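Local coordinates for protein 3',5'-nucleoside bisphosphate phosphatase (Chromobacterium violaceum, PDB 2YB1) that hydrolyses nucleoside 3',5'-bisphosphates to nucleoside 5'-phosphates and orthophosphate, using three manganese ions bound in its single subunit, at residues I115-W125 with H136-S144; T18-A27 with E47-I57. All coordinates share one frame; numbering follows the deposited sequence.

Both contacts are helix-helix pairings within the PHP domain, and they follow one another along the chain: interaction 2 (18-27 with 47-57) is complete before interaction 1 (115-125 with 136-144) begins. Their centres lie about 29 Å apart and their nearest atoms about 10 Å. Interaction 2 joins helices 19-27 and 45-54, which pack on strands 33-36 and 59-69 of the seven-stranded mixed sheet. Interaction 1 belongs to a helical region that also includes helices 99-112 and 150-156. Interaction 2 thus covers part of the sheet, whereas interaction 1 borders the nucleotide site: the Arg139 side chain is near the substrate-binding residues Thr135 and His250, about 7 Å from the bound AMP.

Interaction 1. Residues I115-W125 with H136-S144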
loop_
_atom_site.group_PDB
_atom_site.type_symbol
_atom_site.label_atom_id
_atom_site.label_comp_id
_atom_site.label_asym_id
_atom_site.label_seq_id
_atom_site.Cartn_x
_atom_site.Cartn_y
_atom_site.Cartn_z
ATOM N N ILE A 115 7.660 -26.436 -9.406
ATOM C CA ILE A 115 6.223 -26.162 -9.362
ATOM C C ILE A 115 5.767 -25.490 -10.643
ATOM O O ILE A 115 5.946 -24.294 -10.818
ATOM C CB ILE A 115 5.847 -25.285 -8.141
ATOM C CG1 ILE A 115 6.535 -25.812 -6.882
ATOM C CG2 ILE A 115 4.325 -25.244 -7.955
ATOM C CD1 ILE A 115 6.385 -24.907 -5.670
ATOM N N ALA A 116 5.130 -26.260 -11.515
ATOM C CA ALA A 116 4.648 -25.743 -12.792
ATOM C C ALA A 116 3.308 -25.047 -12.635
ATOM O O ALA A 116 2.596 -25.285 -11.664
ATOM C CB ALA A 116 4.567 -26.849 -13.841
ATOM N N GLY A 117 2.991 -24.162 -13.577
ATOM C CA GLY A 117 1.664 -23.580 -13.671
ATOM C C GLY A 117 1.363 -22.401 -12.765
ATOM O O GLY A 117 0.201 -22.016 -12.639
ATOM N N CYS A 118 2.388 -21.813 -12.143
ATOM C CA CYS A 118 2.161 -20.727 -11.182
ATOM C C CYS A 118 1.744 -19.380 -11.783
ATOM O O CYS A 118 0.927 -18.672 -11.195
ATOM C CB CYS A 118 3.367 -20.551 -10.250
ATOM S SG CYS A 118 3.604 -21.982 -9.176
ATOM N N PHE A 119 2.296 -19.010 -12.935
ATOM C CA PHE A 119 1.822 -17.795 -13.600
ATOM C C PHE A 119 0.340 -17.929 -13.919
ATOM O O PHE A 119 -0.454 -17.030 -13.611
ATOM C CB PHE A 119 2.601 -17.498 -14.881
ATOM C CG PHE A 119 2.091 -16.282 -15.634
ATOM C CD1 PHE A 119 2.400 -14.999 -15.203
ATOM C CD2 PHE A 119 1.311 -16.427 -16.777
ATOM C CE1 PHE A 119 1.942 -13.882 -15.888
ATOM C CE2 PHE A 119 0.836 -15.312 -17.465
ATOM C CZ PHE A 119 1.148 -14.038 -17.016
ATOM N N ASP A 120 -0.037 -19.048 -14.541
ATOM C CA ASP A 120 -1.444 -19.265 -14.892
ATOM C C ASP A 120 -2.328 -19.238 -13.653
ATOM O O ASP A 120 -3.391 -18.621 -13.655
ATOM C CB ASP A 120 -1.636 -20.582 -15.635
ATOM C CG ASP A 120 -1.079 -20.552 -17.049
ATOM O OD1 ASP A 120 -0.709 -19.469 -17.543
ATOM O OD2 ASP A 120 -1.030 -21.618 -17.675
ATOM N N GLY A 121 -1.882 -19.908 -12.593
ATOM C CA GLY A 121 -2.642 -19.969 -11.355
ATOM C C GLY A 121 -2.809 -18.605 -10.712
ATOM O O GLY A 121 -3.904 -18.246 -10.261
ATOM N N ALA A 122 -1.722 -17.839 -10.667
ATOM C CA ALA A 122 -1.768 -16.481 -10.122
ATOM C C ALA A 122 -2.768 -15.623 -10.896
ATOM O O ALA A 122 -3.523 -14.847 -10.323
ATOM C CB ALA A 122 -0.363 -15.842 -10.168
ATOM N N MET A 123 -2.754 -15.769 -12.213
ATOM C CA MET A 123 -3.625 -14.998 -13.086
ATOM C C MET A 123 -5.108 -15.206 -12.772
ATOM O O MET A 123 -5.929 -14.321 -13.015
ATOM C CB MET A 123 -3.337 -15.344 -14.547
ATOM C CG MET A 123 -3.977 -14.390 -15.527
ATOM S SD MET A 123 -3.397 -12.698 -15.287
ATOM C CE MET A 123 -1.686 -12.886 -15.735
ATOM N N ARG A 124 -5.440 -16.377 -12.231
ATOM C CA ARG A 124 -6.815 -16.715 -11.882
ATOM C C ARG A 124 -7.291 -15.851 -10.723
ATOM O O ARG A 124 -8.497 -15.676 -10.514
ATOM C CB ARG A 124 -6.920 -18.199 -11.502
ATOM C CG ARG A 124 -7.223 -19.152 -12.666
ATOM C CD ARG A 124 -6.204 -19.046 -13.791
ATOM N NE ARG A 124 -6.710 -19.608 -15.047
ATOM C CZ ARG A 124 -6.291 -20.749 -15.593
ATOM N NH1 ARG A 124 -5.341 -21.471 -15.008
ATOM N NH2 ARG A 124 -6.820 -21.162 -16.738
ATOM N N TRP A 125 -6.333 -15.327 -9.963
ATOM C CA TRP A 125 -6.630 -14.507 -8.788
ATOM C C TRP A 125 -6.566 -13.001 -9.063
ATOM O O TRP A 125 -6.782 -12.186 -8.166
ATOM C CB TRP A 125 -5.668 -14.878 -7.646
ATOM C CG TRP A 125 -5.923 -16.251 -7.140
ATOM C CD1 TRP A 125 -5.370 -17.421 -7.593
ATOM C CD2 TRP A 125 -6.831 -16.612 -6.097
ATOM N NE1 TRP A 125 -5.878 -18.486 -6.886
ATOM C CE2 TRP A 125 -6.775 -18.018 -5.961
ATOM C CE3 TRP A 125 -7.684 -15.884 -5.265
ATOM C CZ2 TRP A 125 -7.542 -18.706 -5.022
ATOM C CZ3 TRP A 125 -8.453 -16.573 -4.333
ATOM C CH2 TRP A 125 -8.374 -17.968 -4.219
ATOM N N HIS A 136 -0.774 -12.454 -5.674
ATOM C CA HIS A 136 -1.574 -13.394 -6.448
ATOM C C HIS A 136 -0.894 -14.762 -6.560
ATOM O O HIS A 136 -1.567 -15.799 -6.489
ATOM C CB HIS A 136 -1.874 -12.831 -7.833
ATOM C CG HIS A 136 -2.545 -11.495 -7.807
ATOM N ND1 HIS A 136 -1.975 -10.363 -8.355
ATOM C CD2 HIS A 136 -3.730 -11.102 -7.285
ATOM C CE1 HIS A 136 -2.792 -9.338 -8.189
ATOM N NE2 HIS A 136 -3.867 -9.760 -7.548
ATOM N N PHE A 137 0.430 -14.770 -6.721
ATOM C CA PHE A 137 1.200 -16.015 -6.749
ATOM C C PHE A 137 1.042 -16.756 -5.431
ATOM O O PHE A 137 0.887 -17.974 -5.407
ATOM C CB PHE A 137 2.693 -15.749 -7.015
ATOM C CG PHE A 137 3.038 -15.618 -8.481
ATOM C CD1 PHE A 137 2.773 -14.440 -9.172
ATOM C CD2 PHE A 137 3.600 -16.684 -9.168
ATOM C CE1 PHE A 137 3.077 -14.328 -10.528
ATOM C CE2 PHE A 137 3.900 -16.578 -10.522
ATOM C CZ PHE A 137 3.639 -15.391 -11.199
ATOM N N ALA A 138 1.070 -16.013 -4.330
ATOM C CA ALA A 138 0.931 -16.625 -3.011
ATOM C C ALA A 138 -0.458 -17.242 -2.821
ATOM O O ALA A 138 -0.585 -18.353 -2.303
ATOM C CB ALA A 138 1.230 -15.605 -1.913
ATOM N N ARG A 139 -1.500 -16.527 -3.239
ATOM C CA ARG A 139 -2.857 -17.059 -3.129
ATOM C C ARG A 139 -2.984 -18.339 -3.925
ATOM O O ARG A 139 -3.639 -19.286 -3.474
ATOM C CB ARG A 139 -3.921 -16.053 -3.584
ATOM C CG ARG A 139 -4.079 -14.915 -2.621
ATOM C CD ARG A 139 -5.275 -14.009 -2.911
ATOM N NE ARG A 139 -5.220 -12.902 -1.961
ATOM C CZ ARG A 139 -5.235 -11.614 -2.281
ATOM N NH1 ARG A 139 -5.371 -11.233 -3.552
ATOM N NH2 ARG A 139 -5.140 -10.709 -1.311
ATOM N N HIS A 140 -2.362 -18.366 -5.104
ATOM C CA HIS A 140 -2.366 -19.575 -5.925
ATOM C C HIS A 140 -1.666 -20.716 -5.202
ATOM O O HIS A 140 -2.198 -21.821 -5.131
ATOM C CB HIS A 140 -1.703 -19.371 -7.285
ATOM C CG HIS A 140 -1.487 -20.657 -8.028
ATOM N ND1 HIS A 140 -2.527 -21.477 -8.411
ATOM C CD2 HIS A 140 -0.350 -21.285 -8.417
ATOM C CE1 HIS A 140 -2.044 -22.544 -9.023
ATOM N NE2 HIS A 140 -0.725 -22.451 -9.043
ATOM N N LEU A 141 -0.472 -20.450 -4.675
ATOM C CA LEU A 141 0.309 -21.497 -4.009
ATOM C C LEU A 141 -0.434 -22.083 -2.809
ATOM O O LEU A 141 -0.340 -23.281 -2.534
ATOM C CB LEU A 141 1.696 -20.981 -3.612
ATOM C CG LEU A 141 2.619 -20.737 -4.813
ATOM C CD1 LEU A 141 3.769 -19.802 -4.450
ATOM C CD2 LEU A 141 3.134 -22.067 -5.386
ATOM N N VAL A 142 -1.182 -21.243 -2.101
ATOM C CA VAL A 142 -1.972 -21.725 -0.969
ATOM C C VAL A 142 -3.226 -22.467 -1.437
ATOM O O VAL A 142 -3.497 -23.584 -0.999
ATOM C CB VAL A 142 -2.385 -20.580 -0.033
ATOM C CG1 VAL A 142 -3.325 -21.104 1.054
ATOM C CG2 VAL A 142 -1.145 -19.916 0.576
ATOM N N ASP A 143 -3.973 -21.852 -2.348
ATOM C CA ASP A 143 -5.215 -22.440 -2.835
ATOM C C ASP A 143 -5.004 -23.797 -3.515
ATOM O O ASP A 143 -5.815 -24.715 -3.362
ATOM C CB ASP A 143 -5.909 -21.484 -3.799
ATOM C CG ASP A 143 -7.133 -22.098 -4.436
ATOM O OD1 ASP A 143 -8.213 -22.034 -3.815
ATOM O OD2 ASP A 143 -7.013 -22.649 -5.552
ATOM N N SER A 144 -3.915 -23.918 -4.266
ATOM C CA SER A 144 -3.618 -25.147 -4.995
ATOM C C SER A 144 -2.950 -26.175 -4.083
ATOM O O SER A 144 -2.628 -27.287 -4.506
ATOM C CB SER A 144 -2.715 -24.847 -6.193
ATOM O OG SER A 144 -1.425 -24.456 -5.751
HETATM O O HOH W 1 0.608 -24.677 -9.958
HETATM O O HOH W 2 -5.351 -21.085 -7.848
HETATM O O HOH W 3 -6.489 -9.359 -6.412
HETATM O O HOH W 4 -7.058 -12.158 -5.454
#
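Gly121 and Ala122 lie against the rings of His140 and Phe137 where two helices of the PHP domain, 118-123 and 134-143, cross almost at a right angle (100° between the short segments, whose axes are 7.8 Å apart). Such close approach needs small residues. Glycine suits position 121 because, with no side chain, its CA can reach the face of the His140 imidazole, 3.5 Å from the ring centroid, in a CH-pi contact. On the next residue, Ala122 CB makes the same kind of contact with Phe137, 3.7 Å from the centroid. Phe137 also meets the CB of Cys118 and, with its CZ, the edge of the Phe119 ring, while Cys118 SG rests on Leu141 CD2. Phe137 and Cys118 also touch Leu110 of helix 99-112.

Trp125 covers the other end of the contact. Arg139 CB lies over its five-membered ring, and CB of Asp143 comes to 3.4 Å from Trp125 CZ2. The extended Arg139 chain carries its guanidinium beyond the indole to a salt bridge with Glu254 and a bond to the carbonyl of Asp14, which binds manganese and the substrate; this places the helix beside the active site.

His140 holds CG anti to its backbone N (chi1 170°), which lays the imidazole under Gly121 CA; each ring nitrogen meets a water at the ring edge, in plane. NE2 meets a water that donates to Ala116 O. The water 2.9 Å from His140 ND1 accepts from Trp125 NE1 and donates to Asp143 OD2.

Interaction 2. Residues T18-A27 with E47-I57; sequences TPTEVIDRAA and EAAAAAARRGI
Glu47 reaches across to the first turn of helix 19-27, where its OE2 accepts two hydrogen bonds from Thr20. The backbone N of Thr20 gives one, 3.0 Å from Glu47 OE2 and approaching from above the carboxylate plane. The hydroxyl gives the other, with Thr20 OG1 2.8 Å from Glu47 OE2 on the anti side. With CG anti to its backbone N (chi1 179°) and the chain extended beyond, Glu47 passes over Pro19, whose ring carbons pack on the carboxylate. Proline suits this first turn because its nitrogen has no hydrogen to leave without a partner. Thr18 is the N-cap: its OG1 accepts from Glu21 N, and Glu21 OE1 accepts from Thr18 N, a capping box.

Beyond this polar end, helices 19-27 and 45-54 of the PHP domain run roughly parallel (32° between the short segments, axes 8.3 Å apart). Ile23 fills the gap, setting CG1 against Ala48 and CG2 against Ala51 and Ala52, alanines small enough to admit the branched chain. Beneath them lie Leu34, Leu36 and Phe59 of the central sheet. Farther along, Ala27 CB meets Ile57 CD1 at 3.6 Å, just beyond the Schellman motif in which Gly56 takes positive phi.

Asp24 and Arg55 close the exposed edge with a salt bridge. Arg55 NE donates to Asp24 OD1 at 2.9 Å, nearly in the guanidinium plane, but the carboxylate is turned 78° from that plane; the second bond, from NH2 to OD2, is weak. A water donates to both Asp24 OD1 and Ala51 O.

Glu47 sits at a helix N-terminus, where the first-turn N-H groups and the helix dipole would probably favour its charged form, while the Asp24 charge is probably balanced mainly by Arg55.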
loop_
_atom_site.group_PDB
_atom_site.type_symbol
_atom_site.label_atom_id
_atom_site.label_comp_id
_atom_site.label_asym_id
_atom_site.label_seq_id
_atom_site.Cartn_x
_atom_site.Cartn_y
_atom_site.Cartn_z
ATOM N N THR A 18 -13.619 -5.914 -4.235
ATOM C CA THR A 18 -13.737 -4.760 -5.118
ATOM C C THR A 18 -13.723 -3.470 -4.286
ATOM O O THR A 18 -13.923 -3.494 -3.068
ATOM C CB THR A 18 -15.037 -4.804 -5.950
ATOM O OG1 THR A 18 -16.164 -4.671 -5.074
ATOM C CG2 THR A 18 -15.138 -6.126 -6.731
ATOM N N PRO A 19 -13.484 -2.331 -4.944
ATOM C CA PRO A 19 -13.535 -1.062 -4.213
ATOM C C PRO A 19 -14.863 -0.906 -3.455
ATOM O O PRO A 19 -14.861 -0.475 -2.307
ATOM C CB PRO A 19 -13.386 -0.017 -5.331
ATOM C CG PRO A 19 -12.555 -0.753 -6.401
ATOM C CD PRO A 19 -13.118 -2.152 -6.367
ATOM N N THR A 20 -15.989 -1.256 -4.081
ATOM C CA THR A 20 -17.274 -1.145 -3.391
ATOM C C THR A 20 -17.328 -2.092 -2.187
ATOM O O THR A 20 -17.727 -1.695 -1.086
ATOM C CB THR A 20 -18.470 -1.378 -4.336
ATOM O OG1 THR A 20 -18.555 -0.294 -5.263
ATOM C CG2 THR A 20 -19.775 -1.427 -3.555
ATOM N N GLU A 21 -16.894 -3.333 -2.383
ATOM C CA GLU A 21 -16.967 -4.330 -1.319
ATOM C C GLU A 21 -16.100 -3.979 -0.117
ATOM O O GLU A 21 -16.511 -4.182 1.026
ATOM C CB GLU A 21 -16.577 -5.714 -1.845
ATOM C CG GLU A 21 -17.593 -6.316 -2.801
ATOM C CD GLU A 21 -17.076 -7.580 -3.473
ATOM O OE1 GLU A 21 -15.847 -7.806 -3.467
ATOM O OE2 GLU A 21 -17.896 -8.342 -4.007
ATOM N N VAL A 22 -14.898 -3.465 -0.369
ATOM C CA VAL A 22 -13.963 -3.183 0.730
ATOM C C VAL A 22 -14.429 -1.966 1.537
ATOM O O VAL A 22 -14.349 -1.957 2.770
ATOM C CB VAL A 22 -12.485 -3.061 0.238
ATOM C CG1 VAL A 22 -12.268 -1.777 -0.550
ATOM C CG2 VAL A 22 -11.487 -3.180 1.430
ATOM N N ILE A 23 -14.971 -0.966 0.845
ATOM C CA ILE A 23 -15.565 0.191 1.524
ATOM C C ILE A 23 -16.776 -0.223 2.366
ATOM O O ILE A 23 -16.928 0.210 3.516
ATOM C CB ILE A 23 -15.982 1.308 0.515
ATOM C CG1 ILE A 23 -14.750 1.907 -0.186
ATOM C CG2 ILE A 23 -16.803 2.393 1.207
ATOM C CD1 ILE A 23 -13.755 2.570 0.764
ATOM N N ASP A 24 -17.632 -1.067 1.791
ATOM C CA ASP A 24 -18.811 -1.566 2.497
ATOM C C ASP A 24 -18.425 -2.367 3.749
ATOM O O ASP A 24 -19.096 -2.282 4.778
ATOM C CB ASP A 24 -19.677 -2.425 1.568
ATOM C CG ASP A 24 -20.494 -1.588 0.585
ATOM O OD1 ASP A 24 -20.558 -0.344 0.743
ATOM O OD2 ASP A 24 -21.076 -2.180 -0.349
ATOM N N ARG A 25 -17.348 -3.144 3.652
ATOM C CA ARG A 25 -16.860 -3.930 4.782
ATOM C C ARG A 25 -16.328 -2.988 5.860
ATOM O O ARG A 25 -16.671 -3.121 7.034
ATOM C CB ARG A 25 -15.766 -4.904 4.337
ATOM C CG ARG A 25 -15.194 -5.786 5.469
ATOM C CD ARG A 25 -14.084 -6.689 4.928
ATOM N NE ARG A 25 -13.504 -7.572 5.944
ATOM C CZ ARG A 25 -13.917 -8.809 6.217
ATOM N NH1 ARG A 25 -14.942 -9.340 5.561
ATOM N NH2 ARG A 25 -13.301 -9.523 7.160
ATOM N N ALA A 26 -15.503 -2.023 5.456
ATOM C CA ALA A 26 -14.995 -1.018 6.388
ATOM C C ALA A 26 -16.153 -0.300 7.088
ATOM O O ALA A 26 -16.084 0.004 8.280
ATOM C CB ALA A 26 -14.126 -0.010 5.648
ATOM N N ALA A 27 -17.225 -0.051 6.341
ATOM C CA ALA A 27 -18.346 0.749 6.835
ATOM C C ALA A 27 -19.060 0.104 8.030
ATOM O O ALA A 27 -19.738 0.787 8.797
ATOM C CB ALA A 27 -19.341 1.025 5.698
ATOM N N GLU A 47 -14.744 4.609 -7.845
ATOM C CA GLU A 47 -15.722 3.677 -7.285
ATOM C C GLU A 47 -15.715 3.709 -5.749
ATOM O O GLU A 47 -16.776 3.760 -5.106
ATOM C CB GLU A 47 -15.455 2.254 -7.779
ATOM C CG GLU A 47 -16.419 1.222 -7.209
ATOM C CD GLU A 47 -16.112 -0.192 -7.674
ATOM O OE1 GLU A 47 -15.440 -0.360 -8.715
ATOM O OE2 GLU A 47 -16.552 -1.137 -6.989
ATOM N N ALA A 48 -14.524 3.653 -5.161
ATOM C CA ALA A 48 -14.406 3.706 -3.705
ATOM C C ALA A 48 -15.021 4.992 -3.156
ATOM O O ALA A 48 -15.730 4.965 -2.152
ATOM C CB ALA A 48 -12.934 3.579 -3.261
ATOM N N ALA A 49 -14.741 6.114 -3.812
ATOM C CA ALA A 49 -15.282 7.409 -3.380
ATOM C C ALA A 49 -16.811 7.419 -3.395
ATOM O O ALA A 49 -17.460 7.902 -2.466
ATOM C CB ALA A 49 -14.722 8.554 -4.249
ATOM N N ALA A 50 -17.391 6.887 -4.460
ATOM C CA ALA A 50 -18.839 6.828 -4.568
ATOM C C ALA A 50 -19.432 5.929 -3.484
ATOM O O ALA A 50 -20.476 6.244 -2.889
ATOM C CB ALA A 50 -19.252 6.336 -5.963
ATOM N N ALA A 51 -18.774 4.797 -3.242
ATOM C CA ALA A 51 -19.228 3.859 -2.222
ATOM C C ALA A 51 -19.133 4.476 -0.821
ATOM O O ALA A 51 -20.042 4.321 0.002
ATOM C CB ALA A 51 -18.434 2.550 -2.311
ATOM N N ALA A 52 -18.043 5.194 -0.552
ATOM C CA ALA A 52 -17.884 5.863 0.738
ATOM C C ALA A 52 -18.939 6.961 0.952
ATOM O O ALA A 52 -19.589 7.004 1.998
ATOM C CB ALA A 52 -16.458 6.433 0.890
ATOM N N ALA A 53 -19.116 7.832 -0.040
ATOM C CA ALA A 53 -20.083 8.924 0.063
ATOM C C ALA A 53 -21.489 8.382 0.307
ATOM O O ALA A 53 -22.243 8.921 1.122
ATOM C CB ALA A 53 -20.054 9.789 -1.195
ATOM N N ARG A 54 -21.836 7.307 -0.396
ATOM C CA ARG A 54 -23.160 6.708 -0.249
ATOM C C ARG A 54 -23.424 6.234 1.183
ATOM O O ARG A 54 -24.567 6.205 1.617
ATOM C CB ARG A 54 -23.340 5.541 -1.220
ATOM C CG ARG A 54 -24.662 4.821 -1.051
ATOM C CD ARG A 54 -24.841 3.742 -2.098
ATOM N NE ARG A 54 -26.198 3.205 -2.059
ATOM C CZ ARG A 54 -26.538 2.087 -1.433
ATOM N NH1 ARG A 54 -25.615 1.371 -0.800
ATOM N NH2 ARG A 54 -27.800 1.685 -1.444
ATOM N N ARG A 55 -22.367 5.855 1.902
ATOM C CA ARG A 55 -22.487 5.362 3.278
ATOM C C ARG A 55 -22.237 6.477 4.294
ATOM O O ARG A 55 -22.217 6.231 5.506
ATOM C CB ARG A 55 -21.502 4.214 3.546
ATOM C CG ARG A 55 -21.618 3.013 2.612
ATOM C CD ARG A 55 -22.656 2.033 3.095
ATOM N NE ARG A 55 -22.708 0.862 2.218
ATOM C CZ ARG A 55 -23.764 0.063 2.084
ATOM N NH1 ARG A 55 -24.872 0.297 2.781
ATOM N NH2 ARG A 55 -23.711 -0.969 1.245
ATOM N N GLY A 56 -22.020 7.691 3.801
ATOM C CA GLY A 56 -21.827 8.851 4.664
ATOM C C GLY A 56 -20.436 8.946 5.273
ATOM O O GLY A 56 -20.265 9.538 6.348
ATOM N N ILE A 57 -19.443 8.370 4.591
ATOM C CA ILE A 57 -18.071 8.281 5.114
ATOM C C ILE A 57 -17.095 9.180 4.356
ATOM O O ILE A 57 -16.892 9.000 3.150
ATOM C CB ILE A 57 -17.528 6.837 4.990
ATOM C CG1 ILE A 57 -18.468 5.830 5.671
ATOM C CG2 ILE A 57 -16.101 6.746 5.542
ATOM C CD1 ILE A 57 -18.185 4.360 5.312
HETATM O O HOH W 5 -21.535 1.846 -0.724
#